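Local coordinates for protein glycosyl hydrolase, family 38 (Enterococcus faecalis, PDB 5KBP) that probably hydrolyses alpha-linked mannose residues as a metal-dependent glycoside hydrolase of family 38, at residues Glu322-Met327 with Arg388-Ala393; Leu494-Met499 with Ile801-Ala806; Val820-Ala825 with Asn841-Arg846. One frame throughout, in Å; residues are numbered along the deposited sequence.

Contact 1: residues Glu322-Met327 with Arg388-Ala393; sequences EPLAAM and RQLTEA. With SO4 (sulfate ion), chain G.
O4 of the bound sulfate is gripped by two neighbouring side chains of helix 362-393. Q389 NE2 donates to this O4 over 3.2 Å at 156°. R388 NH1 adds a weak bond to it. The same NH1 makes a straighter bond to sulfate O2, 3.0 Å long at 162°, and R388 NE adds a weak one to that O2. The sulfur lies in the guanidinium plane, at its edge. The bend at chi3 (68°) swings the guanidinium round until NE and NH1 both face the ion. R388 NH2 instead forms a salt bridge with E385. The sulfate probably comes from the crystallisation liquor.

Between the two helices the contact is apolar and buried. L390 carries it, pointing toward helix 304-332. Its CD1 meets M327 CB at 3.9 Å and L324 CD2 at 4.2 Å. Its CD2 rests against the backbone at M327 O, 3.7 Å away. This is side-by-side packing of two long helices of the helical middle domain of the family. L324 crosses L390 at a slant. Of the M327 side chain, CB does the touching; the extended chain beyond it leads the sulfur away, toward F502 and Y821. F409 of strand 404-410 packs on both L324 and L390.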
ATOM      1  N   GLU A 322     -22.073   0.838  -8.778  1.00 38.21           N
ATOM      2  CA  GLU A 322     -23.026   1.945  -8.844  1.00 40.98           C
ATOM      3  C   GLU A 322     -24.360   1.551  -9.466  1.00 41.08           C
ATOM      4  O   GLU A 322     -25.406   1.905  -8.892  1.00 46.38           O
ATOM      5  CB  GLU A 322     -22.390   3.132  -9.577  1.00 37.60           C
ATOM      6  CG  GLU A 322     -21.334   3.868  -8.770  1.00 41.91           C
ATOM      7  CD  GLU A 322     -20.821   5.109  -9.471  1.00 56.64           C
ATOM      8  OE1 GLU A 322     -21.158   5.303 -10.658  1.00 60.62           O
ATOM      9  OE2 GLU A 322     -20.086   5.892  -8.834  1.00 54.67           O
ATOM     10  N   PRO A 323     -24.420   0.852 -10.610  1.00 40.56           N
ATOM     11  CA  PRO A 323     -25.742   0.457 -11.130  1.00 40.64           C
ATOM     12  C   PRO A 323     -26.507  -0.462 -10.193  1.00 46.39           C
ATOM     13  O   PRO A 323     -27.729  -0.319 -10.049  1.00 51.94           O
ATOM     14  CB  PRO A 323     -25.402  -0.236 -12.458  1.00 40.97           C
ATOM     15  CG  PRO A 323     -24.076   0.317 -12.846  1.00 45.64           C
ATOM     16  CD  PRO A 323     -23.343   0.502 -11.555  1.00 38.65           C
ATOM     17  N   LEU A 324     -25.820  -1.408  -9.548  1.00 43.99           N
ATOM     18  CA  LEU A 324     -26.494  -2.288  -8.598  1.00 41.70           C
ATOM     19  C   LEU A 324     -26.977  -1.515  -7.377  1.00 45.01           C
ATOM     20  O   LEU A 324     -28.091  -1.744  -6.891  1.00 45.32           O
ATOM     21  CB  LEU A 324     -25.560  -3.425  -8.181  1.00 43.42           C
ATOM     22  CG  LEU A 324     -25.318  -4.524  -9.217  1.00 46.51           C
ATOM     23  CD1 LEU A 324     -24.225  -5.473  -8.743  1.00 38.46           C
ATOM     24  CD2 LEU A 324     -26.603  -5.282  -9.506  1.00 44.02           C
ATOM     25  N   ALA A 325     -26.154  -0.593  -6.869  1.00 43.89           N
ATOM     26  CA  ALA A 325     -26.571   0.216  -5.729  1.00 45.72           C
ATOM     27  C   ALA A 325     -27.693   1.175  -6.101  1.00 44.91           C
ATOM     28  O   ALA A 325     -28.548   1.480  -5.262  1.00 39.69           O
ATOM     29  CB  ALA A 325     -25.378   0.984  -5.162  1.00 42.77           C
ATOM     30  N   ALA A 326     -27.706   1.662  -7.346  1.00 46.58           N
ATOM     31  CA  ALA A 326     -28.793   2.531  -7.782  1.00 39.96           C
ATOM     32  C   ALA A 326     -30.116   1.776  -7.823  1.00 46.56           C
ATOM     33  O   ALA A 326     -31.169   2.334  -7.493  1.00 54.25           O
ATOM     34  CB  ALA A 326     -28.471   3.132  -9.149  1.00 38.84           C
ATOM     35  N   MET A 327     -30.080   0.502  -8.223  1.00 47.51           N
ATOM     36  CA  MET A 327     -31.293  -0.310  -8.201  1.00 48.87           C
ATOM     37  C   MET A 327     -31.664  -0.709  -6.779  1.00 47.81           C
ATOM     38  O   MET A 327     -32.849  -0.744  -6.427  1.00 53.27           O
ATOM     39  CB  MET A 327     -31.113  -1.556  -9.070  1.00 49.83           C
ATOM     40  CG  MET A 327     -30.853  -1.273 -10.540  1.00 51.70           C
ATOM     41  SD  MET A 327     -30.662  -2.793 -11.492  1.00 67.16           S
ATOM     42  CE  MET A 327     -30.234  -2.134 -13.101  1.00 71.65           C
ATOM     43  N   ARG A 388     -27.111  -8.490  -2.530  1.00 52.51           N
ATOM     44  CA  ARG A 388     -27.879  -9.207  -1.516  1.00 52.41           C
ATOM     45  C   ARG A 388     -29.219  -8.528  -1.259  1.00 57.85           C
ATOM     46  O   ARG A 388     -30.237  -9.201  -1.063  1.00 63.78           O
ATOM     47  CB  ARG A 388     -27.076  -9.309  -0.219  1.00 54.61           C
ATOM     48  CG  ARG A 388     -27.776 -10.115   0.866  1.00 60.01           C
ATOM     49  CD  ARG A 388     -27.155  -9.902   2.237  1.00 59.79           C
ATOM     50  NE  ARG A 388     -27.375  -8.548   2.738  1.00 58.28           N
ATOM     51  CZ  ARG A 388     -26.446  -7.598   2.752  1.00 69.28           C
ATOM     52  NH1 ARG A 388     -26.732  -6.394   3.225  1.00 73.00           N
ATOM     53  NH2 ARG A 388     -25.227  -7.857   2.300  1.00 66.74           N
ATOM     54  N   GLN A 389     -29.238  -7.193  -1.268  1.00 52.38           N
ATOM     55  CA  GLN A 389     -30.473  -6.464  -0.996  1.00 57.06           C
ATOM     56  C   GLN A 389     -31.490  -6.651  -2.116  1.00 53.26           C
ATOM     57  O   GLN A 389     -32.694  -6.758  -1.856  1.00 54.85           O
ATOM     58  CB  GLN A 389     -30.162  -4.981  -0.784  1.00 53.95           C
ATOM     59  CG  GLN A 389     -29.437  -4.684   0.525  1.00 59.30           C
ATOM     60  CD  GLN A 389     -28.626  -3.404   0.474  1.00 58.12           C
ATOM     61  OE1 GLN A 389     -28.575  -2.727  -0.553  1.00 58.83           O
ATOM     62  NE2 GLN A 389     -27.979  -3.069   1.583  1.00 52.57           N
ATOM     63  N   LEU A 390     -31.028  -6.691  -3.367  1.00 52.18           N
ATOM     64  CA  LEU A 390     -31.943  -6.913  -4.483  1.00 58.52           C
ATOM     65  C   LEU A 390     -32.494  -8.334  -4.468  1.00 64.86           C
ATOM     66  O   LEU A 390     -33.709  -8.540  -4.568  1.00 72.80           O
ATOM     67  CB  LEU A 390     -31.235  -6.622  -5.808  1.00 58.17           C
ATOM     68  CG  LEU A 390     -30.985  -5.148  -6.133  1.00 59.47           C
ATOM     69  CD1 LEU A 390     -30.177  -5.006  -7.412  1.00 62.32           C
ATOM     70  CD2 LEU A 390     -32.305  -4.404  -6.250  1.00 59.53           C
ATOM     71  N   THR A 391     -31.613  -9.329  -4.333  1.00 56.15           N
ATOM     72  CA  THR A 391     -32.054 -10.721  -4.359  1.00 52.74           C
ATOM     73  C   THR A 391     -32.943 -11.060  -3.169  1.00 54.54           C
ATOM     74  O   THR A 391     -33.835 -11.908  -3.289  1.00 51.84           O
ATOM     75  CB  THR A 391     -30.846 -11.657  -4.400  1.00 54.97           C
ATOM     76  OG1 THR A 391     -29.965 -11.349  -3.313  1.00 56.70           O
ATOM     77  CG2 THR A 391     -30.098 -11.500  -5.718  1.00 54.95           C
ATOM     78  N   GLU A 392     -32.723 -10.417  -2.020  1.00 67.69           N
ATOM     79  CA  GLU A 392     -33.601 -10.635  -0.876  1.00 67.96           C
ATOM     80  C   GLU A 392     -35.006 -10.099  -1.120  1.00 70.31           C
ATOM     81  O   GLU A 392     -35.947 -10.532  -0.446  1.00 76.05           O
ATOM     82  CB  GLU A 392     -33.013  -9.985   0.377  1.00 76.57           C
ATOM     83  CG  GLU A 392     -32.889 -10.926   1.565  1.00 87.46           C
ATOM     84  CD  GLU A 392     -31.619 -11.751   1.526  1.00 94.85           C
ATOM     85  OE1 GLU A 392     -30.597 -11.298   2.083  1.00 95.37           O
ATOM     86  OE2 GLU A 392     -31.639 -12.848   0.929  1.00 99.19           O
ATOM     87  N   ALA A 393     -35.167  -9.172  -2.065  1.00 69.99           N
ATOM     88  CA  ALA A 393     -36.464  -8.591  -2.380  1.00 68.68           C
ATOM     89  C   ALA A 393     -37.146  -9.250  -3.572  1.00 66.03           C
ATOM     90  O   ALA A 393     -38.299  -8.917  -3.865  1.00 66.59           O
ATOM     91  CB  ALA A 393     -36.318  -7.087  -2.650  1.00 62.56           C
TER
HETATM   92  S   SO4 G 905     -29.779  -5.068   4.755  0.80 95.38           S
HETATM   93  O1  SO4 G 905     -29.761  -5.570   6.126  0.80 89.45           O
HETATM   94  O2  SO4 G 905     -29.690  -6.191   3.825  0.80 91.96           O
HETATM   95  O3  SO4 G 905     -31.023  -4.340   4.520  0.80 94.12           O
HETATM   96  O4  SO4 G 905     -28.645  -4.173   4.548  0.80101.07           O

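Contact 2: residues Leu494-Met499 with Ile801-Ala806; sequences LSVKEM and IPFTAA
M499 and F803 make a Met-aromatic contact. M499 SD comes to 3.5 Å from F803 CE1 and lies 4.0 Å from F803 CZ. It sits 4.7 Å from the centroid of the F803 ring, 70° off the ring normal, so the approach is oblique. The M499 chain is extended throughout. CG stands anti to the backbone N (chi1 -173°), and this straight reach carries the sulfur to the far end of the ring. The M499 and F803 side chains meet at a slant.

The purely apolar part is smaller. V496 CG1 lies 3.9 Å from F803 CZ. The V496 and F803 side chains run head-on into one another. The outer end of the phenyl ring is thus met by one methyl and one sulfur. No hydrogen bond links the two segments, and the backbones stay well apart, with V496 CA and F803 CA 10.2 Å from each other.

The backbone arrangement of the first segment helps place the two partners. E498 and M499 both face K416, forming a G1 beta bulge. E498 has the left-handed conformation expected at the first position of the bulge. The chain turns a corner here, and V496 and M499 still both point toward F803.

F803 lies just before strand 804-807, which pairs with strand 404-410. Its ring also packs on K416, E418 and V420 of strand 416-430, the partner of strand 483-499. L408 of strand 404-410 touches V496 as well. F803 therefore bridges two antiparallel sheets, while I801 and T804 turn to helix 304-332.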
ATOM      1  N   LEU A 494     -24.961 -21.443 -18.522  1.00 64.14           N
ATOM      2  CA  LEU A 494     -26.149 -20.971 -19.217  1.00 62.96           C
ATOM      3  C   LEU A 494     -25.755 -20.212 -20.477  1.00 62.94           C
ATOM      4  O   LEU A 494     -24.687 -19.595 -20.542  1.00 57.81           O
ATOM      5  CB  LEU A 494     -27.006 -20.066 -18.318  1.00 59.65           C
ATOM      6  CG  LEU A 494     -27.651 -20.696 -17.081  1.00 62.60           C
ATOM      7  CD1 LEU A 494     -28.545 -19.689 -16.375  1.00 68.80           C
ATOM      8  CD2 LEU A 494     -28.441 -21.936 -17.460  1.00 64.52           C
ATOM      9  N   SER A 495     -26.630 -20.263 -21.477  1.00 62.15           N
ATOM     10  CA  SER A 495     -26.445 -19.552 -22.741  1.00 63.09           C
ATOM     11  C   SER A 495     -27.451 -18.405 -22.778  1.00 64.90           C
ATOM     12  O   SER A 495     -28.630 -18.611 -23.077  1.00 69.27           O
ATOM     13  CB  SER A 495     -26.622 -20.492 -23.930  1.00 67.09           C
ATOM     14  OG  SER A 495     -26.458 -19.801 -25.157  1.00 69.42           O
ATOM     15  N   VAL A 496     -26.980 -17.199 -22.470  1.00 59.47           N
ATOM     16  CA  VAL A 496     -27.819 -16.006 -22.421  1.00 58.86           C
ATOM     17  C   VAL A 496     -27.717 -15.282 -23.756  1.00 64.74           C
ATOM     18  O   VAL A 496     -26.612 -14.970 -24.221  1.00 65.61           O
ATOM     19  CB  VAL A 496     -27.412 -15.088 -21.258  1.00 58.81           C
ATOM     20  CG1 VAL A 496     -28.205 -13.793 -21.296  1.00 59.66           C
ATOM     21  CG2 VAL A 496     -27.614 -15.804 -19.931  1.00 55.45           C
ATOM     22  N   LYS A 497     -28.867 -15.007 -24.369  1.00 69.26           N
ATOM     23  CA  LYS A 497     -28.938 -14.449 -25.715  1.00 65.17           C
ATOM     24  C   LYS A 497     -29.682 -13.119 -25.670  1.00 70.63           C
ATOM     25  O   LYS A 497     -30.897 -13.089 -25.444  1.00 69.98           O
ATOM     26  CB  LYS A 497     -29.625 -15.426 -26.668  1.00 57.57           C
ATOM     27  CG  LYS A 497     -29.743 -14.935 -28.100  1.00 60.21           C
ATOM     28  CD  LYS A 497     -30.432 -15.972 -28.973  1.00 68.63           C
ATOM     29  CE  LYS A 497     -30.595 -15.485 -30.404  1.00 76.13           C
ATOM     30  NZ  LYS A 497     -31.277 -16.500 -31.254  1.00 77.30           N
ATOM     31  N   GLU A 498     -28.946 -12.025 -25.889  1.00 74.48           N
ATOM     32  CA  GLU A 498     -29.518 -10.682 -26.023  1.00 76.13           C
ATOM     33  C   GLU A 498     -30.361 -10.299 -24.807  1.00 67.50           C
ATOM     34  O   GLU A 498     -31.529  -9.923 -24.924  1.00 65.89           O
ATOM     35  CB  GLU A 498     -30.333 -10.560 -27.313  1.00 81.60           C
ATOM     36  CG  GLU A 498     -29.514 -10.718 -28.582  1.00 93.62           C
ATOM     37  CD  GLU A 498     -30.308 -10.405 -29.834  1.00105.11           C
ATOM     38  OE1 GLU A 498     -29.687 -10.062 -30.861  1.00107.10           O
ATOM     39  OE2 GLU A 498     -31.553 -10.494 -29.790  1.00109.43           O
ATOM     40  N   MET A 499     -29.755 -10.394 -23.627  1.00 63.21           N
ATOM     41  CA  MET A 499     -30.438  -9.979 -22.411  1.00 58.13           C
ATOM     42  C   MET A 499     -30.617  -8.467 -22.404  1.00 66.03           C
ATOM     43  O   MET A 499     -29.729  -7.717 -22.821  1.00 63.44           O
ATOM     44  CB  MET A 499     -29.656 -10.432 -21.179  1.00 52.62           C
ATOM     45  CG  MET A 499     -30.368 -10.182 -19.862  1.00 57.15           C
ATOM     46  SD  MET A 499     -29.474 -10.860 -18.451  1.00 56.85           S
ATOM     47  CE  MET A 499     -30.510 -10.304 -17.099  1.00 57.74           C
ATOM     48  N   ILE A 801     -17.762  -5.635 -19.155  1.00 55.10           N
ATOM     49  CA  ILE A 801     -18.700  -5.610 -18.035  1.00 52.99           C
ATOM     50  C   ILE A 801     -19.240  -7.016 -17.803  1.00 57.62           C
ATOM     51  O   ILE A 801     -20.166  -7.443 -18.505  1.00 62.06           O
ATOM     52  CB  ILE A 801     -19.842  -4.616 -18.297  1.00 50.11           C
ATOM     53  CG1 ILE A 801     -19.277  -3.249 -18.689  1.00 55.06           C
ATOM     54  CG2 ILE A 801     -20.738  -4.498 -17.074  1.00 51.84           C
ATOM     55  CD1 ILE A 801     -20.329  -2.250 -19.114  1.00 62.75           C
ATOM     56  N   PRO A 802     -18.713  -7.763 -16.837  1.00 53.23           N
ATOM     57  CA  PRO A 802     -19.166  -9.144 -16.642  1.00 58.62           C
ATOM     58  C   PRO A 802     -20.563  -9.204 -16.042  1.00 66.21           C
ATOM     59  O   PRO A 802     -21.046  -8.259 -15.413  1.00 62.45           O
ATOM     60  CB  PRO A 802     -18.126  -9.720 -15.677  1.00 55.20           C
ATOM     61  CG  PRO A 802     -17.664  -8.532 -14.896  1.00 55.49           C
ATOM     62  CD  PRO A 802     -17.673  -7.378 -15.867  1.00 54.87           C
ATOM     63  N   PHE A 803     -21.214 -10.346 -16.252  1.00 76.10           N
ATOM     64  CA  PHE A 803     -22.508 -10.592 -15.631  1.00 73.51           C
ATOM     65  C   PHE A 803     -22.363 -10.671 -14.116  1.00 70.09           C
ATOM     66  O   PHE A 803     -21.319 -11.062 -13.586  1.00 79.97           O
ATOM     67  CB  PHE A 803     -23.126 -11.889 -16.159  1.00 75.27           C
ATOM     68  CG  PHE A 803     -24.009 -11.703 -17.363  1.00 79.80           C
ATOM     69  CD1 PHE A 803     -25.205 -11.013 -17.259  1.00 74.32           C
ATOM     70  CD2 PHE A 803     -23.653 -12.233 -18.592  1.00 86.66           C
ATOM     71  CE1 PHE A 803     -26.022 -10.842 -18.360  1.00 75.65           C
ATOM     72  CE2 PHE A 803     -24.470 -12.069 -19.698  1.00 82.49           C
ATOM     73  CZ  PHE A 803     -25.656 -11.372 -19.581  1.00 78.90           C
ATOM     74  N   THR A 804     -23.427 -10.291 -13.415  1.00 62.82           N
ATOM     75  CA  THR A 804     -23.495 -10.399 -11.962  1.00 52.23           C
ATOM     76  C   THR A 804     -24.484 -11.506 -11.619  1.00 59.49           C
ATOM     77  O   THR A 804     -25.698 -11.336 -11.779  1.00 72.56           O
ATOM     78  CB  THR A 804     -23.906  -9.073 -11.323  1.00 46.14           C
ATOM     79  OG1 THR A 804     -22.868  -8.104 -11.519  1.00 53.69           O
ATOM     80  CG2 THR A 804     -24.149  -9.256  -9.831  1.00 47.69           C
ATOM     81  N   ALA A 805     -23.962 -12.640 -11.164  1.00 51.33           N
ATOM     82  CA  ALA A 805     -24.767 -13.781 -10.759  1.00 50.73           C
ATOM     83  C   ALA A 805     -24.808 -13.864  -9.240  1.00 50.79           C
ATOM     84  O   ALA A 805     -23.803 -13.611  -8.568  1.00 62.08           O
ATOM     85  CB  ALA A 805     -24.213 -15.084 -11.340  1.00 46.51           C
ATOM     86  N   ALA A 806     -25.971 -14.221  -8.704  1.00 51.46           N
ATOM     87  CA  ALA A 806     -26.156 -14.276  -7.264  1.00 46.61           C
ATOM     88  C   ALA A 806     -27.207 -15.318  -6.924  1.00 49.68           C
ATOM     89  O   ALA A 806     -28.258 -15.378  -7.564  1.00 53.27           O
ATOM     90  CB  ALA A 806     -26.579 -12.919  -6.704  1.00 52.86           C
TER

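Contact 3: residues Val820-Ala825 with Asn841-Arg846; sequences VYLTHA and NHLVVR. Unlike the reference sequence in segment 820-825: H824 (reference Thr).
L843 CD2 is the methyl at the centre of this contact. It lies 3.8 Å from Y821 CE2 and 3.9 Å from Y821 OH, next to the hydroxyl-bearing end of the ring. The approach to the ring is oblique. Y821 and L843 meet head-on. The same L843 CD2 is 4.3 Å from L822 CD2. L822 uses its other methyl on the next inward-facing residue of the strand: L822 CD1 meets V845 CG2 at 4.0 Å. L822 and V845 lie alongside with their ends pointing opposite ways. All four residues are buried, and no hydrogen bond joins the two segments.

L843 and V845 alternate with V844 along strand 843-849, so both point toward 820-825. L843 CG stands anti to its backbone N (chi1 -178°), and the chain runs out from the strand toward the tyrosine. Y821 CG is likewise anti to the backbone N (chi1 -171°), which sends the ring out toward the strand. Its hydroxyl is bonded to E330 of helix 304-332. That bond probably helps hold the outer end of the ring beside L843. At the other end, Y821 is held by backbone bonding to F502.

Residues 821-825 are irregular. Y821 and L822 pack on one face of the antiparallel sheet of the C-terminal beta-sandwich domain, and T823 is backbone-bonded to H860 of its outer strand 860-861. V834 of the neighbouring strand 829-836 touches L822, L843 and V845, and K861 lies against Y821, L822 and L843. Strand 843-849 runs between strands 829-836 and 892-897, while helix 304-332 borders the tyrosine.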
ATOM      1  N   VAL A 820     -37.160  -5.209 -15.997  1.00 63.94           N
ATOM      2  CA  VAL A 820     -36.292  -4.293 -16.730  1.00 59.17           C
ATOM      3  C   VAL A 820     -36.284  -2.963 -15.990  1.00 64.86           C
ATOM      4  O   VAL A 820     -37.321  -2.301 -15.875  1.00 68.51           O
ATOM      5  CB  VAL A 820     -36.759  -4.114 -18.183  1.00 53.50           C
ATOM      6  CG1 VAL A 820     -35.948  -3.027 -18.868  1.00 53.84           C
ATOM      7  CG2 VAL A 820     -36.648  -5.428 -18.938  1.00 52.45           C
ATOM      8  N   TYR A 821     -35.111  -2.568 -15.493  1.00 65.01           N
ATOM      9  CA  TYR A 821     -35.026  -1.349 -14.696  1.00 61.62           C
ATOM     10  C   TYR A 821     -34.996  -0.099 -15.568  1.00 56.45           C
ATOM     11  O   TYR A 821     -35.573   0.929 -15.200  1.00 57.61           O
ATOM     12  CB  TYR A 821     -33.797  -1.399 -13.785  1.00 59.05           C
ATOM     13  CG  TYR A 821     -33.747  -0.286 -12.762  1.00 54.15           C
ATOM     14  CD1 TYR A 821     -34.665  -0.231 -11.722  1.00 55.81           C
ATOM     15  CD2 TYR A 821     -32.776   0.705 -12.831  1.00 52.61           C
ATOM     16  CE1 TYR A 821     -34.625   0.783 -10.783  1.00 51.98           C
ATOM     17  CE2 TYR A 821     -32.727   1.724 -11.896  1.00 54.05           C
ATOM     18  CZ  TYR A 821     -33.653   1.758 -10.874  1.00 52.56           C
ATOM     19  OH  TYR A 821     -33.609   2.769  -9.943  1.00 56.12           O
ATOM     20  N   LEU A 822     -34.341  -0.166 -16.724  1.00 53.38           N
ATOM     21  CA  LEU A 822     -34.220   0.984 -17.612  1.00 58.37           C
ATOM     22  C   LEU A 822     -34.415   0.548 -19.054  1.00 59.92           C
ATOM     23  O   LEU A 822     -33.843  -0.459 -19.479  1.00 60.68           O
ATOM     24  CB  LEU A 822     -32.849   1.661 -17.451  1.00 54.21           C
ATOM     25  CG  LEU A 822     -32.659   2.572 -16.240  1.00 52.49           C
ATOM     26  CD1 LEU A 822     -31.205   2.988 -16.098  1.00 46.54           C
ATOM     27  CD2 LEU A 822     -33.545   3.796 -16.369  1.00 56.65           C
ATOM     28  N   THR A 823     -35.218   1.302 -19.798  1.00 55.21           N
ATOM     29  CA  THR A 823     -35.386   1.093 -21.230  1.00 58.55           C
ATOM     30  C   THR A 823     -34.583   2.161 -21.963  1.00 60.01           C
ATOM     31  O   THR A 823     -34.764   3.355 -21.717  1.00 61.48           O
ATOM     32  CB  THR A 823     -36.860   1.158 -21.625  1.00 66.63           C
ATOM     33  OG1 THR A 823     -37.580   0.105 -20.970  1.00 73.05           O
ATOM     34  CG2 THR A 823     -37.021   1.012 -23.131  1.00 65.49           C
ATOM     35  N   HIS A 824     -33.686   1.735 -22.841  1.00 60.89           N
ATOM     36  CA  HIS A 824     -32.742   2.634 -23.483  1.00 59.64           C
ATOM     37  C   HIS A 824     -33.108   2.827 -24.950  1.00 73.61           C
ATOM     38  O   HIS A 824     -33.599   1.907 -25.615  1.00 75.09           O
ATOM     39  CB  HIS A 824     -31.314   2.103 -23.360  1.00 53.09           C
ATOM     40  CG  HIS A 824     -30.761   2.153 -21.961  1.00 64.47           C
ATOM     41  ND1 HIS A 824     -29.698   2.958 -21.602  1.00 71.04           N
ATOM     42  CD2 HIS A 824     -31.119   1.490 -20.834  1.00 65.39           C
ATOM     43  CE1 HIS A 824     -29.425   2.789 -20.319  1.00 68.11           C
ATOM     44  NE2 HIS A 824     -30.276   1.906 -19.829  1.00 70.08           N
ATOM     45  N   ALA A 825     -32.903   4.048 -25.431  1.00 83.36           N
ATOM     46  CA  ALA A 825     -33.062   4.355 -26.847  1.00 89.78           C
ATOM     47  C   ALA A 825     -32.024   3.573 -27.638  1.00 84.16           C
ATOM     48  O   ALA A 825     -30.832   3.891 -27.596  1.00 83.88           O
ATOM     49  CB  ALA A 825     -32.913   5.854 -27.078  1.00 93.73           C
ATOM     50  N   ASN A 841     -30.547  11.957  -4.069  1.00 60.19           N
ATOM     51  CA  ASN A 841     -30.758  10.549  -4.410  1.00 51.84           C
ATOM     52  C   ASN A 841     -31.456  10.368  -5.755  1.00 52.07           C
ATOM     53  O   ASN A 841     -32.007   9.297  -6.029  1.00 55.65           O
ATOM     54  CB  ASN A 841     -31.535   9.814  -3.310  1.00 57.70           C
ATOM     55  CG  ASN A 841     -30.698   9.565  -2.071  1.00 59.17           C
ATOM     56  OD1 ASN A 841     -30.961  10.124  -1.005  1.00 67.84           O
ATOM     57  ND2 ASN A 841     -29.687   8.716  -2.202  1.00 48.56           N
ATOM     58  N   HIS A 842     -31.448  11.395  -6.604  1.00 55.54           N
ATOM     59  CA  HIS A 842     -32.006  11.260  -7.944  1.00 53.24           C
ATOM     60  C   HIS A 842     -31.191  10.258  -8.749  1.00 48.16           C
ATOM     61  O   HIS A 842     -29.963  10.213  -8.653  1.00 45.38           O
ATOM     62  CB  HIS A 842     -32.011  12.610  -8.662  1.00 62.53           C
ATOM     63  CG  HIS A 842     -32.858  13.651  -8.001  1.00 70.86           C
ATOM     64  ND1 HIS A 842     -33.962  13.342  -7.237  1.00 74.70           N
ATOM     65  CD2 HIS A 842     -32.762  15.002  -7.993  1.00 71.93           C
ATOM     66  CE1 HIS A 842     -34.510  14.457  -6.786  1.00 74.69           C
ATOM     67  NE2 HIS A 842     -33.800  15.479  -7.230  1.00 72.95           N
ATOM     68  N   LEU A 843     -31.878   9.450  -9.553  1.00 49.25           N
ATOM     69  CA  LEU A 843     -31.185   8.507 -10.421  1.00 44.75           C
ATOM     70  C   LEU A 843     -30.490   9.265 -11.545  1.00 49.14           C
ATOM     71  O   LEU A 843     -31.132  10.018 -12.286  1.00 57.92           O
ATOM     72  CB  LEU A 843     -32.159   7.479 -10.991  1.00 41.39           C
ATOM     73  CG  LEU A 843     -31.506   6.419 -11.883  1.00 47.51           C
ATOM     74  CD1 LEU A 843     -30.486   5.608 -11.097  1.00 39.94           C
ATOM     75  CD2 LEU A 843     -32.549   5.510 -12.509  1.00 47.03           C
ATOM     76  N   VAL A 844     -29.180   9.072 -11.670  1.00 43.50           N
ATOM     77  CA  VAL A 844     -28.367   9.748 -12.676  1.00 41.90           C
ATOM     78  C   VAL A 844     -27.926   8.723 -13.711  1.00 45.22           C
ATOM     79  O   VAL A 844     -27.351   7.685 -13.363  1.00 45.83           O
ATOM     80  CB  VAL A 844     -27.153  10.450 -12.044  1.00 50.47           C
ATOM     81  CG1 VAL A 844     -26.264  11.044 -13.123  1.00 48.08           C
ATOM     82  CG2 VAL A 844     -27.611  11.529 -11.073  1.00 50.87           C
ATOM     83  N   VAL A 845     -28.203   9.015 -14.980  1.00 41.46           N
ATOM     84  CA  VAL A 845     -27.803   8.170 -16.097  1.00 44.94           C
ATOM     85  C   VAL A 845     -27.092   9.043 -17.122  1.00 51.00           C
ATOM     86  O   VAL A 845     -27.553  10.146 -17.432  1.00 55.88           O
ATOM     87  CB  VAL A 845     -29.012   7.457 -16.738  1.00 52.48           C
ATOM     88  CG1 VAL A 845     -28.559   6.553 -17.874  1.00 57.42           C
ATOM     89  CG2 VAL A 845     -29.781   6.666 -15.691  1.00 46.11           C
ATOM     90  N   ARG A 846     -25.971   8.554 -17.644  1.00 41.54           N
ATOM     91  CA  ARG A 846     -25.190   9.302 -18.616  1.00 47.68           C
ATOM     92  C   ARG A 846     -24.817   8.417 -19.795  1.00 49.28           C
ATOM     93  O   ARG A 846     -24.383   7.274 -19.618  1.00 48.19           O
ATOM     94  CB  ARG A 846     -23.922   9.889 -17.985  1.00 48.21           C
ATOM     95  CG  ARG A 846     -23.000  10.580 -18.982  1.00 43.77           C
ATOM     96  CD  ARG A 846     -22.073  11.583 -18.306  1.00 39.48           C
ATOM     97  NE  ARG A 846     -21.454  11.043 -17.100  1.00 44.12           N
ATOM     98  CZ  ARG A 846     -21.796  11.397 -15.865  1.00 49.48           C
ATOM     99  NH1 ARG A 846     -21.184  10.853 -14.822  1.00 34.31           N
ATOM    100  NH2 ARG A 846     -22.750  12.297 -15.670  1.00 35.21           N
TER

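How the contacts relate
The three contacts follow one another along the chain; none nests in or crosses another. Contact 1 closes a mostly helical loop of 60 residues and joins two long helices. Contact 2 closes a far longer one: the 301 residues between its segments hold the large sheets. It ties strand 483-499 to the segment entering strand 804-807. Contact 3 closes a loop of only 15 residues near the C terminus and ties the irregular 820-825 to strand 843-849 of the beta sandwich. Contact 1 touches both others. L324 and T391 pack on T804 and A806 of contact 2; A326 and M327 pack on L843 and Y821 of contact 3. Contacts 2 and 3 do not touch.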